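PDB 6I2P: glycogen accumulation regulator GarA from Mycobacterium tuberculosis, which probably regulates glycogen accumulation through an FHA domain, a fold that recognises phosphothreonine on partner proteins. Local coordinates for residues 92-97 and 140-145; 78-83 and 100-105; 57-62 and 145-150. All blocks are in the same frame, centred on the assembly; numbering follows the deposited sequence.

Interaction 1: residues 92-97 and 140-145; sequences DVTVSR and IGKFRL. With SO4 (sulfate ion), chain L.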
# COMPACT_ATOMS: atom_id res chain seq x y z
N ASP C 92 4.33 10.60 8.39
CA ASP C 92 3.87 9.32 7.87
C ASP C 92 3.30 9.59 6.47
O ASP C 92 2.53 10.54 6.32
CB ASP C 92 2.80 8.77 8.84
CG ASP C 92 1.85 7.67 8.40
OD1 ASP C 92 1.84 7.33 7.19
OD2 ASP C 92 1.11 7.17 9.25
N VAL C 93 3.67 8.76 5.46
CA VAL C 93 3.27 8.87 4.04
C VAL C 93 1.74 8.98 3.82
O VAL C 93 1.31 9.62 2.86
CB VAL C 93 3.88 7.77 3.11
CG1 VAL C 93 5.39 7.91 3.01
CG2 VAL C 93 3.49 6.35 3.54
N THR C 94 0.94 8.36 4.71
CA THR C 94 -0.52 8.34 4.63
C THR C 94 -1.17 9.57 5.30
O THR C 94 -2.36 9.80 5.10
CB THR C 94 -1.07 7.00 5.16
OG1 THR C 94 -0.74 6.86 6.54
CG2 THR C 94 -0.56 5.79 4.37
N VAL C 95 -0.40 10.37 6.07
CA VAL C 95 -0.91 11.58 6.73
C VAL C 95 -0.79 12.73 5.72
O VAL C 95 0.26 12.92 5.11
CB VAL C 95 -0.17 11.91 8.08
CG1 VAL C 95 -0.68 13.22 8.69
CG2 VAL C 95 -0.31 10.78 9.10
N SER C 96 -1.87 13.51 5.56
CA SER C 96 -1.88 14.68 4.69
C SER C 96 -1.13 15.81 5.37
O SER C 96 -1.10 15.86 6.60
CB SER C 96 -3.32 15.13 4.41
OG SER C 96 -4.01 14.16 3.64
N ARG C 97 -0.52 16.73 4.58
CA ARG C 97 0.20 17.91 5.09
C ARG C 97 -0.74 18.71 6.00
O ARG C 97 -0.37 19.07 7.12
CB ARG C 97 0.76 18.74 3.94
CG ARG C 97 1.98 18.08 3.32
CD ARG C 97 2.22 18.51 1.89
NE ARG C 97 1.41 17.75 0.94
CZ ARG C 97 1.56 17.79 -0.38
NH1 ARG C 97 2.52 18.53 -0.92
NH2 ARG C 97 0.78 17.07 -1.17
N ILE C 140 -5.01 9.08 12.65
CA ILE C 140 -4.55 10.00 11.62
C ILE C 140 -3.41 9.26 10.93
O ILE C 140 -2.36 9.02 11.53
CB ILE C 140 -4.14 11.39 12.20
CG1 ILE C 140 -5.39 12.15 12.74
CG2 ILE C 140 -3.40 12.23 11.16
CD1 ILE C 140 -5.11 13.34 13.68
N GLY C 141 -3.67 8.80 9.71
CA GLY C 141 -2.75 7.99 8.94
C GLY C 141 -2.61 6.62 9.57
O GLY C 141 -3.60 5.92 9.77
N LYS C 142 -1.38 6.27 9.95
CA LYS C 142 -1.06 5.03 10.65
C LYS C 142 -0.86 5.33 12.14
O LYS C 142 -0.48 4.43 12.89
CB LYS C 142 0.19 4.35 10.05
CG LYS C 142 0.01 3.78 8.65
CD LYS C 142 1.28 3.08 8.19
CE LYS C 142 1.92 3.73 6.98
NZ LYS C 142 3.24 3.14 6.68
N PHE C 143 -1.09 6.59 12.57
CA PHE C 143 -0.96 6.98 13.98
C PHE C 143 -2.22 6.66 14.75
O PHE C 143 -3.32 7.01 14.32
CB PHE C 143 -0.63 8.48 14.13
CG PHE C 143 0.78 8.87 13.78
CD1 PHE C 143 1.11 9.27 12.49
CD2 PHE C 143 1.78 8.88 14.76
CE1 PHE C 143 2.42 9.66 12.18
CE2 PHE C 143 3.09 9.25 14.44
CZ PHE C 143 3.40 9.65 13.15
N ARG C 144 -2.06 5.99 15.89
CA ARG C 144 -3.15 5.64 16.80
C ARG C 144 -2.89 6.43 18.07
O ARG C 144 -2.03 6.08 18.88
CB ARG C 144 -3.21 4.12 17.04
CG ARG C 144 -3.85 3.37 15.86
CD ARG C 144 -3.71 1.86 15.99
NE ARG C 144 -4.35 1.35 17.21
CZ ARG C 144 -5.14 0.28 17.25
NH1 ARG C 144 -5.40 -0.41 16.15
NH2 ARG C 144 -5.67 -0.11 18.40
N LEU C 145 -3.56 7.57 18.17
CA LEU C 145 -3.41 8.50 19.28
C LEU C 145 -4.51 8.27 20.30
O LEU C 145 -5.65 8.01 19.92
CB LEU C 145 -3.48 9.97 18.79
CG LEU C 145 -2.58 10.36 17.59
CD1 LEU C 145 -3.21 11.47 16.78
CD2 LEU C 145 -1.17 10.75 18.04
S SO4 L . 6.12 5.51 6.87
O1 SO4 L . 5.87 4.07 7.05
O2 SO4 L . 7.03 5.71 5.74
O3 SO4 L . 4.86 6.20 6.61
O4 SO4 L . 6.72 6.07 8.09
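Asp92 sets its CG anti to the backbone N (chi1 163°), which swings the carboxylate across to the turn at Lys142. There Asp92 OD2 takes a hydrogen bond from the backbone N of Lys142 at 2.7 Å, the donor arriving on the syn side and 20° out of the carboxylate plane. The other oxygen is gripped from within its own loop: Asp92 OD1 accepts from Thr94 N at 2.8 Å, which makes an Asx turn, and from Thr94 OG1 at 2.7 Å, both donors lying over the same face of the carboxylate. Three bonds shared between two oxygens therefore fix the rotation of the group. Thr94 OG1 also lies 3.3 Å from Gly141 CA; the glycine, at positive phi within the type II' turn from Ile140 to Phe143, turns the place of a CB toward Val95 CG2, Asp92 OD2 and Thr94 OG1, which leave no room for one.

The 92-97 loop belongs to the binding edge of the FHA domain. Ser96 OG and Arg97 NH2 hydrogen-bond a modified side chain on the chain of another protein, consistent with the phosphothreonine recognition of this family.

Beside the carboxylate the contact turns apolar. The CB of Asp92 meets CE1 of Phe143 at 3.5 Å, obliquely to the ring, while Val95 CG2 comes in at the ring's edge, 4.0 Å from CD1. The other Val95 branch, CG1, rests on CG2 of Ile140. Toward a bound sulfate ion, the Lys142 chain crosses the Asp92 side chain at about a right angle and bends at chi3. That carries Lys142 NZ past Asp92 OD1, too far for a salt bridge, to sulfate O1 at 2.8 Å. The same sulfate, probably from the crystallisation liquor, accepts at O3 from Val93 N, 3.0 Å away.

Interaction 2: residues 78-83 and 100-105; sequences TSAGRH and AEFRLE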
# COMPACT_ATOMS: atom_id res chain seq x y z
N THR C 78 -5.43 23.58 17.30
CA THR C 78 -4.16 22.86 17.25
C THR C 78 -4.14 22.02 15.97
O THR C 78 -4.91 21.07 15.85
CB THR C 78 -3.93 22.05 18.53
OG1 THR C 78 -4.37 22.79 19.67
CG2 THR C 78 -2.48 21.67 18.73
N SER C 79 -3.33 22.41 14.99
CA SER C 79 -3.26 21.69 13.71
C SER C 79 -2.45 20.40 13.82
O SER C 79 -1.51 20.32 14.61
CB SER C 79 -2.73 22.59 12.60
OG SER C 79 -1.44 23.09 12.91
N ALA C 80 -2.84 19.38 13.04
CA ALA C 80 -2.18 18.08 13.01
C ALA C 80 -2.01 17.61 11.56
O ALA C 80 -2.99 17.53 10.82
CB ALA C 80 -2.97 17.05 13.82
N GLY C 81 -0.77 17.35 11.16
CA GLY C 81 -0.45 16.91 9.81
C GLY C 81 1.02 16.68 9.55
O GLY C 81 1.84 16.75 10.48
N ARG C 82 1.37 16.39 8.28
CA ARG C 82 2.74 16.14 7.82
C ARG C 82 3.45 17.44 7.38
O ARG C 82 4.64 17.39 7.07
CB ARG C 82 2.74 15.08 6.70
CG ARG C 82 4.09 14.39 6.46
CD ARG C 82 4.05 13.20 5.52
NE ARG C 82 2.97 13.28 4.53
CZ ARG C 82 3.07 13.89 3.36
NH1 ARG C 82 4.20 14.49 3.00
NH2 ARG C 82 2.03 13.92 2.53
N HIS C 83 2.74 18.59 7.36
CA HIS C 83 3.37 19.86 7.00
C HIS C 83 4.32 20.30 8.13
O HIS C 83 3.93 20.20 9.30
CB HIS C 83 2.34 20.95 6.69
CG HIS C 83 2.96 22.15 6.04
ND1 HIS C 83 3.59 23.13 6.80
CD2 HIS C 83 3.13 22.44 4.73
CE1 HIS C 83 4.07 24.01 5.93
NE2 HIS C 83 3.82 23.64 4.67
N ALA C 100 -5.80 17.30 9.96
CA ALA C 100 -6.82 17.57 10.96
C ALA C 100 -6.48 18.75 11.87
O ALA C 100 -5.38 19.31 11.81
CB ALA C 100 -7.07 16.31 11.79
N GLU C 101 -7.44 19.12 12.71
CA GLU C 101 -7.32 20.16 13.72
C GLU C 101 -8.06 19.73 14.97
O GLU C 101 -9.12 19.11 14.90
CB GLU C 101 -7.87 21.51 13.22
CG GLU C 101 -6.92 22.25 12.30
CD GLU C 101 -7.43 23.52 11.67
OE1 GLU C 101 -6.61 24.23 11.04
OE2 GLU C 101 -8.64 23.82 11.81
N PHE C 102 -7.47 20.05 16.13
CA PHE C 102 -8.05 19.78 17.43
C PHE C 102 -8.49 21.14 17.95
O PHE C 102 -7.67 22.06 18.04
CB PHE C 102 -7.05 19.08 18.36
CG PHE C 102 -6.74 17.67 17.92
CD1 PHE C 102 -5.74 17.41 16.98
CD2 PHE C 102 -7.45 16.59 18.44
CE1 PHE C 102 -5.48 16.11 16.56
CE2 PHE C 102 -7.16 15.29 18.03
CZ PHE C 102 -6.19 15.06 17.09
N ARG C 103 -9.80 21.29 18.17
CA ARG C 103 -10.40 22.54 18.59
C ARG C 103 -10.98 22.51 20.00
O ARG C 103 -11.71 21.58 20.35
CB ARG C 103 -11.47 23.00 17.58
CG ARG C 103 -10.89 23.26 16.19
CD ARG C 103 -11.88 23.92 15.27
NE ARG C 103 -11.28 24.22 13.97
CZ ARG C 103 -11.40 25.39 13.34
NH1 ARG C 103 -12.12 26.37 13.88
NH2 ARG C 103 -10.81 25.58 12.17
N LEU C 104 -10.63 23.52 20.81
CA LEU C 104 -11.12 23.70 22.17
C LEU C 104 -12.28 24.69 22.12
O LEU C 104 -12.07 25.90 21.99
CB LEU C 104 -9.99 24.21 23.09
N GLU C 105 -13.52 24.16 22.11
CA GLU C 105 -14.77 24.93 22.03
C GLU C 105 -15.74 24.48 23.11
O GLU C 105 -15.99 23.27 23.24
CB GLU C 105 -15.42 24.78 20.63
CG GLU C 105 -14.55 25.19 19.45
CD GLU C 105 -15.03 24.74 18.07
OE1 GLU C 105 -15.77 23.74 17.98
OE2 GLU C 105 -14.63 25.39 17.08
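Thr78 O is approached by three groups of strand 100-105. Phe102 N gives it an almost straight hydrogen bond (2.8 Å, 170° at the hydrogen), the CA-H of Glu101 makes a bent contact with it, CA 3.3 Å away, and the edge of the Phe102 ring lies beside it, near the ring plane. The return bond runs from Thr78 N to Phe102 O at 2.8 Å and completes an antiparallel hydrogen-bonded pair. Two residues along, Ala80 and Ala100 form the next such pair. Ala80 N reaches Ala100 O at 2.8 Å from above the carbonyl plane, 37° out of it, whereas Ala100 N meets Ala80 O at 2.9 Å within the plane. Between them Ser79 faces Glu101 as a non-hydrogen-bonded pair.

The two faces of this strand pair differ in character. Thr78, Ala80, Ala100 and Phe102 share the inner one. The Phe102 ring, with CG anti to its own carbonyl carbon (chi1 -69°), presents its edge to the small methyl of Ala80, CE1 standing 3.8 Å from CB. Ile88 packs on Thr78, Ala80 and Phe102 from the neighbouring strand, and Val138 and Ile140 of the other sheet meet the Phe102 side chain. On the opposite face sit Ser79 and Glu101. The extended Glu101 chain starts across the Ser79 backbone, CG lying 4.0 Å from Ser79 CA, and carries its carboxylate on to Arg103, two residues further along the same strand, where OE2 and NH2 form a salt bridge at 2.8 Å.

Past the paired residues segment 78-83 turns off to Arg82 and His83, which reach the chain of another protein. Two sheets packed face to face, with the loops at one end reaching a partner chain, fit the FHA beta sandwich.

Interaction 3: residues 57-62 and 145-150; sequences ALLVVK and LVFLTG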
# COMPACT_ATOMS: atom_id res chain seq x y z
N ALA C 57 -5.61 19.09 27.38
CA ALA C 57 -5.66 17.67 27.02
C ALA C 57 -4.31 17.19 26.51
O ALA C 57 -3.40 17.99 26.27
CB ALA C 57 -6.74 17.43 25.98
N LEU C 58 -4.17 15.86 26.36
CA LEU C 58 -2.95 15.22 25.91
C LEU C 58 -3.26 14.13 24.89
O LEU C 58 -4.19 13.35 25.07
CB LEU C 58 -2.20 14.65 27.12
CG LEU C 58 -0.78 14.14 26.91
CD1 LEU C 58 0.21 15.30 26.75
CD2 LEU C 58 -0.35 13.27 28.07
N LEU C 59 -2.50 14.11 23.79
CA LEU C 59 -2.62 13.08 22.75
C LEU C 59 -1.37 12.24 22.83
O LEU C 59 -0.27 12.78 22.76
CB LEU C 59 -2.77 13.70 21.35
CG LEU C 59 -4.06 14.43 21.04
CD1 LEU C 59 -3.86 15.36 19.86
CD2 LEU C 59 -5.22 13.46 20.76
N VAL C 60 -1.51 10.93 23.05
CA VAL C 60 -0.36 10.03 23.17
C VAL C 60 -0.37 9.01 22.04
O VAL C 60 -1.39 8.37 21.82
CB VAL C 60 -0.27 9.34 24.57
CG1 VAL C 60 1.10 8.67 24.77
CG2 VAL C 60 -0.55 10.31 25.71
N VAL C 61 0.79 8.83 21.37
CA VAL C 61 0.93 7.81 20.33
C VAL C 61 0.97 6.45 21.06
O VAL C 61 1.84 6.23 21.91
CB VAL C 61 2.15 8.03 19.39
CG1 VAL C 61 2.11 7.08 18.20
CG2 VAL C 61 2.23 9.48 18.91
N LYS C 62 -0.00 5.58 20.77
CA LYS C 62 -0.15 4.28 21.41
C LYS C 62 0.85 3.22 20.91
O LYS C 62 1.35 2.45 21.72
CB LYS C 62 -1.59 3.78 21.27
CG LYS C 62 -2.16 3.21 22.55
CD LYS C 62 -3.45 2.44 22.30
CE LYS C 62 -4.12 2.08 23.61
NZ LYS C 62 -5.27 1.16 23.41
N LEU C 145 -3.56 7.57 18.17
CA LEU C 145 -3.41 8.50 19.28
C LEU C 145 -4.51 8.27 20.30
O LEU C 145 -5.65 8.01 19.92
CB LEU C 145 -3.48 9.97 18.79
CG LEU C 145 -2.58 10.36 17.59
CD1 LEU C 145 -3.21 11.47 16.78
CD2 LEU C 145 -1.17 10.75 18.04
N VAL C 146 -4.17 8.36 21.59
CA VAL C 146 -5.15 8.28 22.66
C VAL C 146 -5.30 9.69 23.22
O VAL C 146 -4.30 10.36 23.51
CB VAL C 146 -4.82 7.22 23.74
CG1 VAL C 146 -5.82 7.26 24.90
CG2 VAL C 146 -4.78 5.83 23.12
N PHE C 147 -6.55 10.16 23.32
CA PHE C 147 -6.90 11.47 23.85
C PHE C 147 -7.12 11.32 25.35
O PHE C 147 -7.92 10.48 25.79
CB PHE C 147 -8.16 12.01 23.14
CG PHE C 147 -8.73 13.28 23.75
CD1 PHE C 147 -9.68 13.21 24.76
CD2 PHE C 147 -8.31 14.53 23.32
CE1 PHE C 147 -10.21 14.37 25.33
CE2 PHE C 147 -8.85 15.69 23.87
CZ PHE C 147 -9.78 15.60 24.89
N LEU C 148 -6.42 12.15 26.14
CA LEU C 148 -6.51 12.15 27.60
C LEU C 148 -6.79 13.55 28.11
O LEU C 148 -6.18 14.51 27.66
CB LEU C 148 -5.23 11.60 28.26
CG LEU C 148 -4.79 10.18 27.89
CD1 LEU C 148 -3.37 9.93 28.35
CD2 LEU C 148 -5.73 9.12 28.46
N THR C 149 -7.71 13.66 29.07
CA THR C 149 -8.07 14.93 29.69
C THR C 149 -8.33 14.73 31.18
O THR C 149 -8.49 13.59 31.62
CB THR C 149 -9.22 15.61 28.90
OG1 THR C 149 -9.29 16.99 29.28
CG2 THR C 149 -10.58 14.92 29.07
N GLY C 150 -8.37 15.82 31.93
CA GLY C 150 -8.61 15.77 33.37
C GLY C 150 -10.08 15.58 33.73
O GLY C 150 -10.94 15.61 32.85
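The buried half of this antiparallel pair lies on the face carrying Ala57, Leu59, Val61, Leu145 and Phe147. Phe147 has CG anti to the backbone N (chi1 171°), which lays its ring along the strand toward Ala57: CE2 comes to 3.5 Å from Ala57 CB, oblique to the ring, while Leu59 CD2 sits at the ring edge. At the other end Val61 CG2 and Leu145 CD2 meet at 3.7 Å, branch against branch.

The opposite face, with Leu58, Val60, Val146 and Leu148, is partly exposed, and Lys62 beside it fully so, though the contacts there are comparable. Val60 CG2 and Leu148 CD1 approach to 3.9 Å, and the extended aliphatic chain of Lys62 lies over the Val146 branch, CD 3.7 Å from CG2, before its NZ goes on to a salt bridge with Glu137.

Between the faces, paired backbone bonds join Leu58 with Leu148, both at 2.7 Å between N and O, and Val60 with Val146. All the hydrogen bonds between the two segments are thus main chain to main chain, and the side chains add apolar cover, so burial of the side carrying Leu59, Leu145 and Phe147 probably supplies much of the remaining stability.

Overall arrangement
From the N terminus, strand 57-61 pairs with the last strand, 143-149: interaction 3 closes the widest loop, and both other contacts fall within it. Interaction 2 closes a short one, from 78-83 to 100-105, in the other sheet. Segment 92-97 lies inside this short loop but pairs with 140-145 beyond it, making interactions 1 and 2 cross. They meet at Arg82, bonded to the backbone of Val95 and Ser96. Interactions 1 and 3 share Leu145. Phe102 packing on Leu59 joins interactions 2 and 3 through the sandwich interior, while interaction 1 joins the loop between strands 88-89 and 100-105 to the turn between strands 137-140 and 143-149, on the side that meets the other protein.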